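Local coordinates for inosine-uridine nucleoside N-ribohydrolase (Xanthomonas oryzae pv. oryzae, PDB 4P5F), which is a type III effector, XopQ, that binds calcium and adenosine diphosphate ribose and, like its family, may hydrolyse N-glycosyl compounds, at residues Asp39-Val44 with Leu316-Thr321; Ser74-Leu79 with Ser111-Glu116; Ala173-Met178 with Leu217-Arg222. All coordinates share one frame; numbering follows the deposited sequence.

Interaction 1 of 3, residues Asp39-Val44 with Leu316-Thr321. With CA (calcium ion), chain C.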
ATOM      1  N   ASP A  39      -6.318  -5.159  -6.798  1.00 13.44           N
ATOM      2  CA  ASP A  39      -7.312  -4.267  -6.195  1.00 17.60           C
ATOM      3  C   ASP A  39      -6.844  -2.824  -6.461  1.00 16.18           C
ATOM      4  O   ASP A  39      -5.809  -2.656  -7.090  1.00 15.75           O
ATOM      5  CB  ASP A  39      -7.528  -4.580  -4.700  1.00 12.04           C
ATOM      6  CG  ASP A  39      -6.258  -4.483  -3.878  1.00 16.46           C
ATOM      7  OD1 ASP A  39      -5.393  -3.639  -4.179  1.00 20.57           O
ATOM      8  OD2 ASP A  39      -6.130  -5.260  -2.911  1.00 18.75           O
ATOM      9  N   PRO A  40      -7.598  -1.792  -6.018  1.00 14.39           N
ATOM     10  CA  PRO A  40      -7.126  -0.426  -6.317  1.00 15.39           C
ATOM     11  C   PRO A  40      -5.973   0.072  -5.440  1.00 14.37           C
ATOM     12  O   PRO A  40      -5.274   1.006  -5.829  1.00 12.51           O
ATOM     13  CB  PRO A  40      -8.356   0.450  -6.021  1.00 18.85           C
ATOM     14  CG  PRO A  40      -9.522  -0.487  -6.003  1.00 18.77           C
ATOM     15  CD  PRO A  40      -8.981  -1.783  -5.502  1.00 15.44           C
ATOM     16  N   ASP A  41      -5.792  -0.551  -4.280  1.00 15.65           N
ATOM     17  CA  ASP A  41      -4.985   0.006  -3.190  1.00 15.60           C
ATOM     18  C   ASP A  41      -3.590   0.521  -3.570  1.00 11.30           C
ATOM     19  O   ASP A  41      -3.259   1.670  -3.297  1.00 11.76           O
ATOM     20  CB  ASP A  41      -4.881  -1.017  -2.045  1.00 12.81           C
ATOM     21  CG  ASP A  41      -5.271  -0.414  -0.709  1.00 20.09           C
ATOM     22  OD1 ASP A  41      -5.916   0.657  -0.716  1.00 20.21           O
ATOM     23  OD2 ASP A  41      -4.928  -0.987   0.342  1.00 22.36           O
ATOM     24  N   ASP A  42      -2.792  -0.333  -4.207  1.00 11.06           N
ATOM     25  CA  ASP A  42      -1.414   0.009  -4.563  1.00 12.97           C
ATOM     26  C   ASP A  42      -1.329   1.175  -5.548  1.00 11.79           C
ATOM     27  O   ASP A  42      -0.427   2.004  -5.450  1.00 12.12           O
ATOM     28  CB  ASP A  42      -0.662  -1.209  -5.139  1.00  8.40           C
ATOM     29  CG  ASP A  42      -0.554  -2.346  -4.149  1.00 12.10           C
ATOM     30  OD1 ASP A  42      -1.587  -3.007  -3.900  1.00 12.30           O
ATOM     31  OD2 ASP A  42       0.559  -2.578  -3.602  1.00 15.48           O
ATOM     32  N   VAL A  43      -2.234   1.231  -6.517  1.00  8.98           N
ATOM     33  CA  VAL A  43      -2.151   2.301  -7.503  1.00  7.60           C
ATOM     34  C   VAL A  43      -2.627   3.618  -6.889  1.00 10.93           C
ATOM     35  O   VAL A  43      -2.129   4.683  -7.252  1.00 11.54           O
ATOM     36  CB  VAL A  43      -2.863   1.930  -8.809  1.00 10.52           C
ATOM     37  CG1 VAL A  43      -2.940   3.115  -9.767  1.00 11.87           C
ATOM     38  CG2 VAL A  43      -2.126   0.787  -9.460  1.00 10.91           C
ATOM     39  N   VAL A  44      -3.539   3.550  -5.912  1.00 12.14           N
ATOM     40  CA  VAL A  44      -3.929   4.775  -5.198  1.00 14.81           C
ATOM     41  C   VAL A  44      -2.714   5.338  -4.473  1.00 11.54           C
ATOM     42  O   VAL A  44      -2.501   6.549  -4.463  1.00 12.03           O
ATOM     43  CB  VAL A  44      -5.098   4.579  -4.197  1.00 13.07           C
ATOM     44  CG1 VAL A  44      -5.421   5.900  -3.508  1.00 14.72           C
ATOM     45  CG2 VAL A  44      -6.330   4.050  -4.909  1.00 10.22           C
ATOM     46  N   LEU A 316      -8.887   2.256   2.199  1.00 19.06           N
ATOM     47  CA  LEU A 316      -7.624   2.553   1.529  1.00 19.32           C
ATOM     48  C   LEU A 316      -6.432   2.181   2.414  1.00 15.34           C
ATOM     49  O   LEU A 316      -5.761   3.055   2.965  1.00 15.16           O
ATOM     50  CB  LEU A 316      -7.565   4.037   1.140  1.00 13.07           C
ATOM     51  CG  LEU A 316      -8.540   4.464   0.040  1.00 19.10           C
ATOM     52  CD1 LEU A 316      -8.340   5.920  -0.315  1.00 16.57           C
ATOM     53  CD2 LEU A 316      -8.377   3.577  -1.186  1.00 13.59           C
ATOM     54  N   TYR A 317      -6.170   0.884   2.548  1.00 14.58           N
ATOM     55  CA  TYR A 317      -5.127   0.409   3.471  1.00 13.42           C
ATOM     56  C   TYR A 317      -3.720   0.874   3.098  1.00 11.19           C
ATOM     57  O   TYR A 317      -2.971   1.352   3.934  1.00 11.83           O
ATOM     58  CB  TYR A 317      -5.114  -1.110   3.540  1.00 13.35           C
ATOM     59  CG  TYR A 317      -6.479  -1.729   3.661  1.00 18.95           C
ATOM     60  CD1 TYR A 317      -7.202  -2.105   2.536  1.00 12.85           C
ATOM     61  CD2 TYR A 317      -7.037  -1.948   4.910  1.00 17.26           C
ATOM     62  CE1 TYR A 317      -8.465  -2.685   2.669  1.00 20.44           C
ATOM     63  CE2 TYR A 317      -8.273  -2.509   5.051  1.00 17.59           C
ATOM     64  CZ  TYR A 317      -8.991  -2.875   3.943  1.00 17.95           C
ATOM     65  OH  TYR A 317     -10.235  -3.435   4.145  1.00 24.21           O
ATOM     66  N   ASP A 318      -3.359   0.694   1.836  1.00 12.31           N
ATOM     67  CA  ASP A 318      -2.006   0.990   1.393  1.00 12.93           C
ATOM     68  C   ASP A 318      -1.697   2.495   1.395  1.00 12.44           C
ATOM     69  O   ASP A 318      -0.610   2.890   1.798  1.00 11.80           O
ATOM     70  CB  ASP A 318      -1.728   0.361   0.018  1.00 11.65           C
ATOM     71  CG  ASP A 318      -1.714  -1.159   0.053  1.00 12.39           C
ATOM     72  OD1 ASP A 318      -1.753  -1.764   1.161  1.00 12.53           O
ATOM     73  OD2 ASP A 318      -1.646  -1.750  -1.045  1.00 12.96           O
ATOM     74  N   PRO A 319      -2.640   3.340   0.930  1.00 15.38           N
ATOM     75  CA  PRO A 319      -2.364   4.782   1.006  1.00 11.19           C
ATOM     76  C   PRO A 319      -2.142   5.293   2.438  1.00 13.16           C
ATOM     77  O   PRO A 319      -1.245   6.115   2.676  1.00 15.04           O
ATOM     78  CB  PRO A 319      -3.634   5.400   0.407  1.00 13.49           C
ATOM     79  CG  PRO A 319      -4.107   4.392  -0.546  1.00 14.18           C
ATOM     80  CD  PRO A 319      -3.837   3.069   0.107  1.00 12.47           C
ATOM     81  N   LEU A 320      -2.943   4.807   3.379  1.00 15.72           N
ATOM     82  CA  LEU A 320      -2.798   5.193   4.782  1.00 12.58           C
ATOM     83  C   LEU A 320      -1.465   4.743   5.345  1.00 11.58           C
ATOM     84  O   LEU A 320      -0.867   5.438   6.169  1.00 10.12           O
ATOM     85  CB  LEU A 320      -3.928   4.601   5.618  1.00 16.37           C
ATOM     86  CG  LEU A 320      -5.257   5.330   5.465  1.00 21.34           C
ATOM     87  CD1 LEU A 320      -6.373   4.494   6.065  1.00 20.74           C
ATOM     88  CD2 LEU A 320      -5.198   6.699   6.126  1.00 15.98           C
ATOM     89  N   THR A 321      -1.010   3.572   4.894  1.00 13.25           N
ATOM     90  CA  THR A 321       0.310   3.050   5.246  1.00 10.58           C
ATOM     91  C   THR A 321       1.436   3.988   4.808  1.00 10.26           C
ATOM     92  O   THR A 321       2.353   4.255   5.587  1.00 15.49           O
ATOM     93  CB  THR A 321       0.578   1.653   4.632  1.00 10.83           C
ATOM     94  OG1 THR A 321      -0.418   0.717   5.064  1.00 12.10           O
ATOM     95  CG2 THR A 321       1.954   1.150   5.068  1.00 11.28           C
TER
HETATM   96 CA    CA C 501      -1.132  -4.034  -1.788  1.00 10.95          CA
HETATM   97  O   HOH W   1      -3.661  -4.138  -1.853  1.00 16.74           O
HETATM   98  O   HOH W   2      -2.045  -4.390   0.936  1.00 15.59           O
HETATM   99  O   HOH W   3      -1.591  -6.449  -1.114  1.00  9.29           O
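Asp42 and Asp318 meet at a calcium ion in the aspartate-rich metal site characteristic of nucleoside hydrolases. Asp42 offers both carboxylate oxygens, OD1 at 2.4 Å from the calcium and OD2 at a longer 2.9 Å, and OD2 also accepts a hydrogen bond from Thr34. Asp318 binds through one oxygen, OD2, 2.5 Å from the calcium, and its carboxylate plane stands 79° from that of Asp42. Asp42 OD1 and Asp318 OD2 come within 3.1 Å, a closeness of like charges that the metal between them probably makes tolerable. Asp35 and the carbonyl of Ile151 complete the protein ligands, and three waters fill the remainder.

Next to Asp42, Asp41 faces the amino end of helix 317-325. Its chi1 of -128° is away from the staggered positions, and this swing carries OD2 to Asp318 N, a hydrogen bond of 2.7 Å that arrives 54° out of the carboxylate plane. The same oxygen lies at the edge of the Tyr317 ring, near its plane. An acid suits the start of a helix, where N-H groups not bonded within the helix and the helix dipole would be expected to stabilise its charge. Pro319 lacks an N-H, which costs nothing in the first turn; its CG packs 3.6 Å from Val44 CG1. On the metal side, Asp318 OD1 accepts a hydrogen bond from a calcium-bound water lying 2.7 Å from that oxygen.

Interaction 2 of 3, residues Ser74-Leu79 with Ser111-Glu116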
ATOM      1  N   SER A  74       6.174  -9.822 -13.402  1.00 16.40           N
ATOM      2  CA  SER A  74       6.590  -8.924 -14.465  1.00 13.96           C
ATOM      3  C   SER A  74       5.401  -8.152 -15.021  1.00 11.85           C
ATOM      4  O   SER A  74       5.540  -6.973 -15.307  1.00 12.66           O
ATOM      5  CB  SER A  74       7.363  -9.661 -15.560  1.00 14.28           C
ATOM      6  OG  SER A  74       8.674  -9.923 -15.089  1.00 23.08           O
ATOM      7  N   GLN A  75       4.238  -8.799 -15.142  1.00 11.71           N
ATOM      8  CA  GLN A  75       3.025  -8.097 -15.586  1.00 12.11           C
ATOM      9  C   GLN A  75       2.627  -7.000 -14.597  1.00 13.55           C
ATOM     10  O   GLN A  75       2.253  -5.902 -15.003  1.00 13.42           O
ATOM     11  CB  GLN A  75       1.857  -9.064 -15.786  1.00 14.14           C
ATOM     12  CG  GLN A  75       2.175 -10.247 -16.683  1.00 16.81           C
ATOM     13  CD  GLN A  75       2.788  -9.834 -18.006  1.00 20.71           C
ATOM     14  OE1 GLN A  75       2.267  -8.959 -18.707  1.00 14.12           O
ATOM     15  NE2 GLN A  75       3.901 -10.465 -18.360  1.00 24.53           N
ATOM     16  N   ARG A  76       2.712  -7.307 -13.302  1.00  9.20           N
ATOM     17  CA  ARG A  76       2.417  -6.318 -12.273  1.00 12.84           C
ATOM     18  C   ARG A  76       3.430  -5.180 -12.336  1.00 11.45           C
ATOM     19  O   ARG A  76       3.071  -4.006 -12.172  1.00 10.98           O
ATOM     20  CB  ARG A  76       2.422  -6.943 -10.865  1.00  8.84           C
ATOM     21  CG  ARG A  76       1.261  -7.858 -10.574  1.00 10.62           C
ATOM     22  CD  ARG A  76       1.165  -8.248  -9.090  1.00  9.69           C
ATOM     23  NE  ARG A  76       0.523  -9.560  -8.957  1.00  9.43           N
ATOM     24  CZ  ARG A  76      -0.783  -9.790  -9.104  1.00 12.52           C
ATOM     25  NH1 ARG A  76      -1.627  -8.790  -9.367  1.00  9.76           N
ATOM     26  NH2 ARG A  76      -1.255 -11.029  -8.986  1.00  9.83           N
ATOM     27  N   ALA A  77       4.693  -5.544 -12.568  1.00  9.61           N
ATOM     28  CA  ALA A  77       5.758  -4.567 -12.720  1.00 13.76           C
ATOM     29  C   ALA A  77       5.525  -3.651 -13.937  1.00 12.61           C
ATOM     30  O   ALA A  77       5.725  -2.440 -13.858  1.00 11.50           O
ATOM     31  CB  ALA A  77       7.112  -5.264 -12.815  1.00 10.43           C
ATOM     32  N   GLN A  78       5.098  -4.234 -15.054  1.00 12.51           N
ATOM     33  CA  GLN A  78       4.832  -3.441 -16.260  1.00 15.89           C
ATOM     34  C   GLN A  78       3.671  -2.473 -16.031  1.00 12.60           C
ATOM     35  O   GLN A  78       3.718  -1.322 -16.471  1.00 13.20           O
ATOM     36  CB  GLN A  78       4.543  -4.347 -17.462  1.00 10.68           C
ATOM     37  CG  GLN A  78       5.771  -5.053 -18.023  1.00 12.22           C
ATOM     38  CD  GLN A  78       5.420  -6.232 -18.927  1.00 13.48           C
ATOM     39  OE1 GLN A  78       5.842  -7.357 -18.681  1.00 20.71           O
ATOM     40  NE2 GLN A  78       4.641  -5.975 -19.971  1.00 13.26           N
ATOM     41  N   LEU A  79       2.633  -2.958 -15.345  1.00 13.47           N
ATOM     42  CA  LEU A  79       1.488  -2.132 -14.943  1.00 14.99           C
ATOM     43  C   LEU A  79       1.942  -0.988 -14.052  1.00 12.76           C
ATOM     44  O   LEU A  79       1.577   0.164 -14.275  1.00 13.93           O
ATOM     45  CB  LEU A  79       0.424  -2.980 -14.221  1.00 10.55           C
ATOM     46  CG  LEU A  79      -0.889  -2.338 -13.734  1.00 13.66           C
ATOM     47  CD1 LEU A  79      -0.762  -1.642 -12.389  1.00 12.16           C
ATOM     48  CD2 LEU A  79      -1.444  -1.366 -14.765  1.00 15.35           C
ATOM     49  N   SER A 111      -2.513 -15.057  -8.714  1.00 16.28           N
ATOM     50  CA  SER A 111      -2.370 -14.672 -10.110  1.00 15.31           C
ATOM     51  C   SER A 111      -3.507 -13.756 -10.557  1.00 17.78           C
ATOM     52  O   SER A 111      -3.644 -13.470 -11.744  1.00 17.16           O
ATOM     53  CB  SER A 111      -2.250 -15.900 -11.016  1.00 19.48           C
ATOM     54  OG  SER A 111      -3.465 -16.626 -11.050  1.00 26.33           O
ATOM     55  N   LYS A 112      -4.296 -13.267  -9.603  1.00 14.37           N
ATOM     56  CA  LYS A 112      -5.392 -12.359  -9.927  1.00 13.51           C
ATOM     57  C   LYS A 112      -4.833 -11.061 -10.526  1.00 14.81           C
ATOM     58  O   LYS A 112      -3.988 -10.402  -9.932  1.00 12.85           O
ATOM     59  CB  LYS A 112      -6.234 -12.060  -8.697  1.00 15.99           C
ATOM     60  CG  LYS A 112      -7.349 -11.061  -8.924  1.00 17.60           C
ATOM     61  CD  LYS A 112      -8.194 -10.897  -7.663  1.00 25.63           C
ATOM     62  CE  LYS A 112      -9.210  -9.765  -7.816  1.00 21.44           C
ATOM     63  NZ  LYS A 112     -10.045  -9.604  -6.588  1.00 34.77           N
ATOM     64  N   PHE A 113      -5.303 -10.710 -11.715  1.00 13.60           N
ATOM     65  CA  PHE A 113      -4.750  -9.583 -12.444  1.00 12.93           C
ATOM     66  C   PHE A 113      -5.919  -8.963 -13.183  1.00 15.22           C
ATOM     67  O   PHE A 113      -6.441  -9.551 -14.125  1.00 18.90           O
ATOM     68  CB  PHE A 113      -3.654 -10.074 -13.405  1.00 14.24           C
ATOM     69  CG  PHE A 113      -2.862  -8.958 -14.080  1.00 17.97           C
ATOM     70  CD1 PHE A 113      -1.734  -8.406 -13.467  1.00 14.16           C
ATOM     71  CD2 PHE A 113      -3.235  -8.483 -15.337  1.00 14.12           C
ATOM     72  CE1 PHE A 113      -1.003  -7.383 -14.086  1.00 13.48           C
ATOM     73  CE2 PHE A 113      -2.510  -7.466 -15.967  1.00 12.88           C
ATOM     74  CZ  PHE A 113      -1.392  -6.912 -15.336  1.00 12.05           C
ATOM     75  N   LEU A 114      -6.356  -7.796 -12.722  1.00 12.23           N
ATOM     76  CA  LEU A 114      -7.534  -7.124 -13.282  1.00 18.33           C
ATOM     77  C   LEU A 114      -7.375  -6.694 -14.753  1.00 16.16           C
ATOM     78  O   LEU A 114      -6.329  -6.160 -15.166  1.00 14.79           O
ATOM     79  CB  LEU A 114      -7.950  -5.945 -12.388  1.00 14.97           C
ATOM     80  CG  LEU A 114      -8.240  -6.379 -10.945  1.00 15.08           C
ATOM     81  CD1 LEU A 114      -8.527  -5.208 -10.048  1.00 17.55           C
ATOM     82  CD2 LEU A 114      -9.392  -7.388 -10.871  1.00 16.68           C
ATOM     83  N   ALA A 115      -8.423  -6.941 -15.533  1.00 13.92           N
ATOM     84  CA  ALA A 115      -8.413  -6.674 -16.974  1.00 21.99           C
ATOM     85  C   ALA A 115      -8.163  -5.201 -17.239  1.00 18.37           C
ATOM     86  O   ALA A 115      -7.562  -4.825 -18.247  1.00 17.65           O
ATOM     87  CB  ALA A 115      -9.738  -7.101 -17.609  1.00 19.90           C
ATOM     88  N   GLU A 116      -8.625  -4.372 -16.310  1.00 15.55           N
ATOM     89  CA  GLU A 116      -8.480  -2.929 -16.419  1.00 20.47           C
ATOM     90  C   GLU A 116      -7.015  -2.496 -16.546  1.00 25.09           C
ATOM     91  O   GLU A 116      -6.715  -1.443 -17.112  1.00 21.40           O
ATOM     92  CB  GLU A 116      -9.128  -2.248 -15.216  1.00 22.36           C
ATOM     93  CG  GLU A 116     -10.652  -2.320 -15.178  1.00 20.92           C
ATOM     94  CD  GLU A 116     -11.175  -3.556 -14.470  1.00 23.28           C
ATOM     95  OE1 GLU A 116     -10.418  -4.547 -14.354  1.00 25.35           O
ATOM     96  OE2 GLU A 116     -12.343  -3.537 -14.025  1.00 24.26           O
TER
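The loop that follows helix 104-109 is tied to helix 70-86 where the Arg76 and Phe113 side chains run antiparallel past one another. Arg76 runs extended from CG to NE and meets the backbone of Lys112 end-on: NH1 lies 2.9 Å and NH2 3.0 Å from Lys112 O, two hydrogen bonds to one atom. The carbonyl oxygen lies within 9° of the guanidinium plane, but sharing it between two nitrogens leaves both bonds bent (145° and 142° at the hydrogens). NH1 approaches almost in line with the C=O bond, whereas NH2 comes from above the carbonyl plane. Further carbonyls are bonded to the same group, Leu67 at NE, Pro36 at NH1 and His110 at NH2. Arginine suits this spot because a flat, rigid group with five N-H bonds can join several loops at once.

Phe113 points back to the helix. With CG anti to the backbone N, its ring lies against the helix surface, CE1 being 3.7 Å from Gln75 CB and CZ 4.5 Å from Leu79 CB. The amide of Gln75 turns off to Asp71 and Arg121, while its CB and backbone pack against the ring. The side chain of Asp35, a calcium ligand, is about 5 Å from that of Arg76. Leu67 and Pro36 follow strands 58-65 and 28-34, so the guanidinium gathers loops at the carboxyl ends of parallel strands, the edge where Rossmann-like folds place their sites.

Interaction 3 of 3, residues Ala173-Met178 with Leu217-Arg222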
ATOM      1  N   ALA A 173      15.768   4.245   7.893  1.00 18.13           N
ATOM      2  CA  ALA A 173      15.199   4.950   9.045  1.00 16.94           C
ATOM      3  C   ALA A 173      14.051   4.170   9.688  1.00 20.45           C
ATOM      4  O   ALA A 173      13.862   4.206  10.911  1.00 13.71           O
ATOM      5  CB  ALA A 173      14.707   6.329   8.623  1.00 19.04           C
ATOM      6  N   SER A 174      13.280   3.470   8.858  1.00 16.21           N
ATOM      7  CA  SER A 174      12.126   2.740   9.355  1.00 14.64           C
ATOM      8  C   SER A 174      11.580   1.825   8.287  1.00 14.51           C
ATOM      9  O   SER A 174      11.822   2.019   7.101  1.00 15.57           O
ATOM     10  CB  SER A 174      11.021   3.716   9.781  1.00 16.88           C
ATOM     11  OG  SER A 174      10.557   4.454   8.663  1.00 19.77           O
ATOM     12  N   ILE A 175      10.850   0.818   8.739  1.00 15.13           N
ATOM     13  CA  ILE A 175      10.097  -0.074   7.883  1.00 13.08           C
ATOM     14  C   ILE A 175       8.642   0.059   8.308  1.00 14.55           C
ATOM     15  O   ILE A 175       8.281  -0.266   9.450  1.00 10.46           O
ATOM     16  CB  ILE A 175      10.574  -1.533   8.047  1.00 17.46           C
ATOM     17  CG1 ILE A 175      12.044  -1.654   7.615  1.00 15.32           C
ATOM     18  CG2 ILE A 175       9.705  -2.485   7.225  1.00 12.40           C
ATOM     19  CD1 ILE A 175      12.686  -2.963   7.963  1.00 13.39           C
ATOM     20  N   THR A 176       7.819   0.577   7.401  1.00 12.68           N
ATOM     21  CA  THR A 176       6.387   0.744   7.652  1.00 15.37           C
ATOM     22  C   THR A 176       5.645  -0.268   6.780  1.00 12.26           C
ATOM     23  O   THR A 176       5.913  -0.388   5.581  1.00 11.28           O
ATOM     24  CB  THR A 176       5.925   2.173   7.328  1.00 14.08           C
ATOM     25  OG1 THR A 176       6.817   3.118   7.935  1.00 17.04           O
ATOM     26  CG2 THR A 176       4.501   2.431   7.812  1.00 13.17           C
ATOM     27  N   ILE A 177       4.726  -0.997   7.391  1.00 11.29           N
ATOM     28  CA  ILE A 177       4.152  -2.208   6.802  1.00  9.26           C
ATOM     29  C   ILE A 177       2.630  -2.207   6.929  1.00 14.24           C
ATOM     30  O   ILE A 177       2.087  -1.940   8.013  1.00 14.03           O
ATOM     31  CB  ILE A 177       4.655  -3.470   7.567  1.00 11.70           C
ATOM     32  CG1 ILE A 177       6.179  -3.605   7.515  1.00 12.85           C
ATOM     33  CG2 ILE A 177       3.973  -4.743   7.058  1.00 11.54           C
ATOM     34  CD1 ILE A 177       6.698  -4.836   8.222  1.00 13.96           C
ATOM     35  N   MET A 178       1.935  -2.507   5.838  1.00 11.92           N
ATOM     36  CA  MET A 178       0.498  -2.762   5.919  1.00 11.41           C
ATOM     37  C   MET A 178       0.382  -4.244   6.210  1.00 11.41           C
ATOM     38  O   MET A 178       0.526  -5.075   5.318  1.00 13.43           O
ATOM     39  CB  MET A 178      -0.185  -2.403   4.602  1.00 12.38           C
ATOM     40  CG  MET A 178      -1.685  -2.197   4.706  1.00 13.47           C
ATOM     41  SD  MET A 178      -2.546  -3.745   4.960  1.00 16.03           S
ATOM     42  CE  MET A 178      -3.281  -3.500   6.592  1.00 12.14           C
ATOM     43  N   LEU A 217      17.952  -6.158  14.169  1.00 17.82           N
ATOM     44  CA  LEU A 217      18.849  -5.112  13.655  1.00 22.68           C
ATOM     45  C   LEU A 217      18.614  -3.717  14.260  1.00 24.07           C
ATOM     46  O   LEU A 217      19.380  -2.781  14.003  1.00 24.61           O
ATOM     47  CB  LEU A 217      18.753  -5.029  12.126  1.00 21.98           C
ATOM     48  CG  LEU A 217      19.256  -6.241  11.339  1.00 22.70           C
ATOM     49  CD1 LEU A 217      19.139  -5.981   9.845  1.00 21.28           C
ATOM     50  CD2 LEU A 217      20.698  -6.583  11.727  1.00 21.62           C
ATOM     51  N   GLY A 218      17.552  -3.574  15.049  1.00 17.20           N
ATOM     52  CA  GLY A 218      17.237  -2.289  15.650  1.00 17.00           C
ATOM     53  C   GLY A 218      16.600  -1.298  14.682  1.00 14.39           C
ATOM     54  O   GLY A 218      16.695  -0.092  14.873  1.00 19.07           O
ATOM     55  N   ILE A 219      15.961  -1.793  13.627  1.00 18.88           N
ATOM     56  CA  ILE A 219      15.251  -0.907  12.698  1.00 16.28           C
ATOM     57  C   ILE A 219      13.821  -0.726  13.181  1.00 15.35           C
ATOM     58  O   ILE A 219      13.101  -1.718  13.297  1.00 14.79           O
ATOM     59  CB  ILE A 219      15.130  -1.515  11.296  1.00 12.13           C
ATOM     60  CG1 ILE A 219      16.460  -2.096  10.813  1.00 19.51           C
ATOM     61  CG2 ILE A 219      14.614  -0.468  10.332  1.00 13.36           C
ATOM     62  CD1 ILE A 219      17.433  -1.036  10.424  1.00 23.52           C
ATOM     63  N   PRO A 220      13.399   0.524  13.456  1.00 15.91           N
ATOM     64  CA  PRO A 220      12.016   0.777  13.893  1.00 14.93           C
ATOM     65  C   PRO A 220      10.995   0.248  12.897  1.00 16.57           C
ATOM     66  O   PRO A 220      11.126   0.502  11.683  1.00 14.66           O
ATOM     67  CB  PRO A 220      11.945   2.301  13.943  1.00 13.88           C
ATOM     68  CG  PRO A 220      13.370   2.706  14.246  1.00 17.26           C
ATOM     69  CD  PRO A 220      14.180   1.775  13.398  1.00 16.23           C
ATOM     70  N   LEU A 221      10.013  -0.488  13.419  1.00 12.79           N
ATOM     71  CA  LEU A 221       8.919  -1.078  12.647  1.00 13.02           C
ATOM     72  C   LEU A 221       7.618  -0.363  12.970  1.00 14.98           C
ATOM     73  O   LEU A 221       7.290  -0.165  14.143  1.00 20.58           O
ATOM     74  CB  LEU A 221       8.705  -2.537  13.061  1.00 13.95           C
ATOM     75  CG  LEU A 221       9.272  -3.784  12.386  1.00 25.27           C
ATOM     76  CD1 LEU A 221       8.612  -5.003  13.023  1.00 15.45           C
ATOM     77  CD2 LEU A 221       9.070  -3.789  10.871  1.00 19.91           C
ATOM     78  N   ARG A 222       6.851  -0.014  11.949  1.00 10.64           N
ATOM     79  CA  ARG A 222       5.524   0.547  12.158  1.00 15.81           C
ATOM     80  C   ARG A 222       4.511  -0.269  11.367  1.00 14.39           C
ATOM     81  O   ARG A 222       4.558  -0.299  10.137  1.00 13.62           O
ATOM     82  CB  ARG A 222       5.476   2.019  11.746  1.00 14.72           C
ATOM     83  CG  ARG A 222       4.158   2.719  12.078  1.00 16.33           C
ATOM     84  CD  ARG A 222       4.253   4.230  11.844  1.00 14.83           C
ATOM     85  NE  ARG A 222       5.079   4.858  12.869  1.00 17.80           N
ATOM     86  CZ  ARG A 222       5.434   6.139  12.880  1.00 20.95           C
ATOM     87  NH1 ARG A 222       5.063   6.961  11.906  1.00 18.26           N
ATOM     88  NH2 ARG A 222       6.179   6.596  13.873  1.00 24.31           N
TER
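Arg222 O accepts the shortest bond between the two segments, from Ile177 N at 2.8 Å, and Thr176 CA adds a CA-H...O contact to the same oxygen at 3.3 Å. Two more backbone bonds continue the parallel pairing of strand 172-178 with residues 220-222: Arg222 N donates to Ile175 O at 2.9 Å, and Ile175 N reaches Pro220 O at 3.0 Å. Ile175 is thus bonded through both its N-H and its C=O to residues flanking Leu221, the pattern of parallel strands.

Side chains alternate between the two faces. On one, Ile175 and Leu221 run alongside each other in the same sense. A single methyl, Leu221 CD2, touches both isoleucines, 3.9 Å from Ile175 CB and 3.7 Å from Ile177 CD1. Just ahead of the strand, Ile219 turns CG2 to Ile175 CG1, also 3.9 Å away, and extends the apolar surface. Beta-branched isoleucines suit the extended strand, and the leucine methyl packs between them. On the other face, Thr176 sets CG2 alongside Arg222 CB. Arg222 starts with CG anti to its N (chi1 -174°), then bends at chi3 (-72°), so the guanidinium leaves Thr176 for a salt bridge with Glu348 and a bond to Ala324 O.

Gly218 turns the chain out of helix 204-217 in a Schellman motif, its positive phi being easy without a side chain. The path from strand to helix to neighbouring parallel strand is a beta-alpha-beta crossover. Ile175, Ile177 and Leu221 are covered by helix 204-217, with Leu161 of helix 155-171 also against Ile175; on the opposite face of the sheet Thr176 meets Ala325 of helix 317-325, while strand 146-150 bonds along the other edge of strand 172-178.

In the fold
Interaction 1 is the buried core contact, its centre about 4 Å from the centre of the chain; interactions 2 and 3, both partly buried, are centred about 16 Å and 15 Å out, on opposite sides of it, with Lys112 exposed in interaction 2. Interaction 1 touches both: Val43 packs on Leu79 and Asp39 on Leu114 of interaction 2, while Tyr317, Asp318 and Thr321 meet Met178 of interaction 3. Helix 317-325 therefore serves two contacts, one end at the metal and one side against the sheet. The chemistry follows position: acidic ligands and a cation in the middle, an arginine collecting loop carbonyls beside the site in interaction 2, and regular backbone pairing with aliphatic packing in interaction 3.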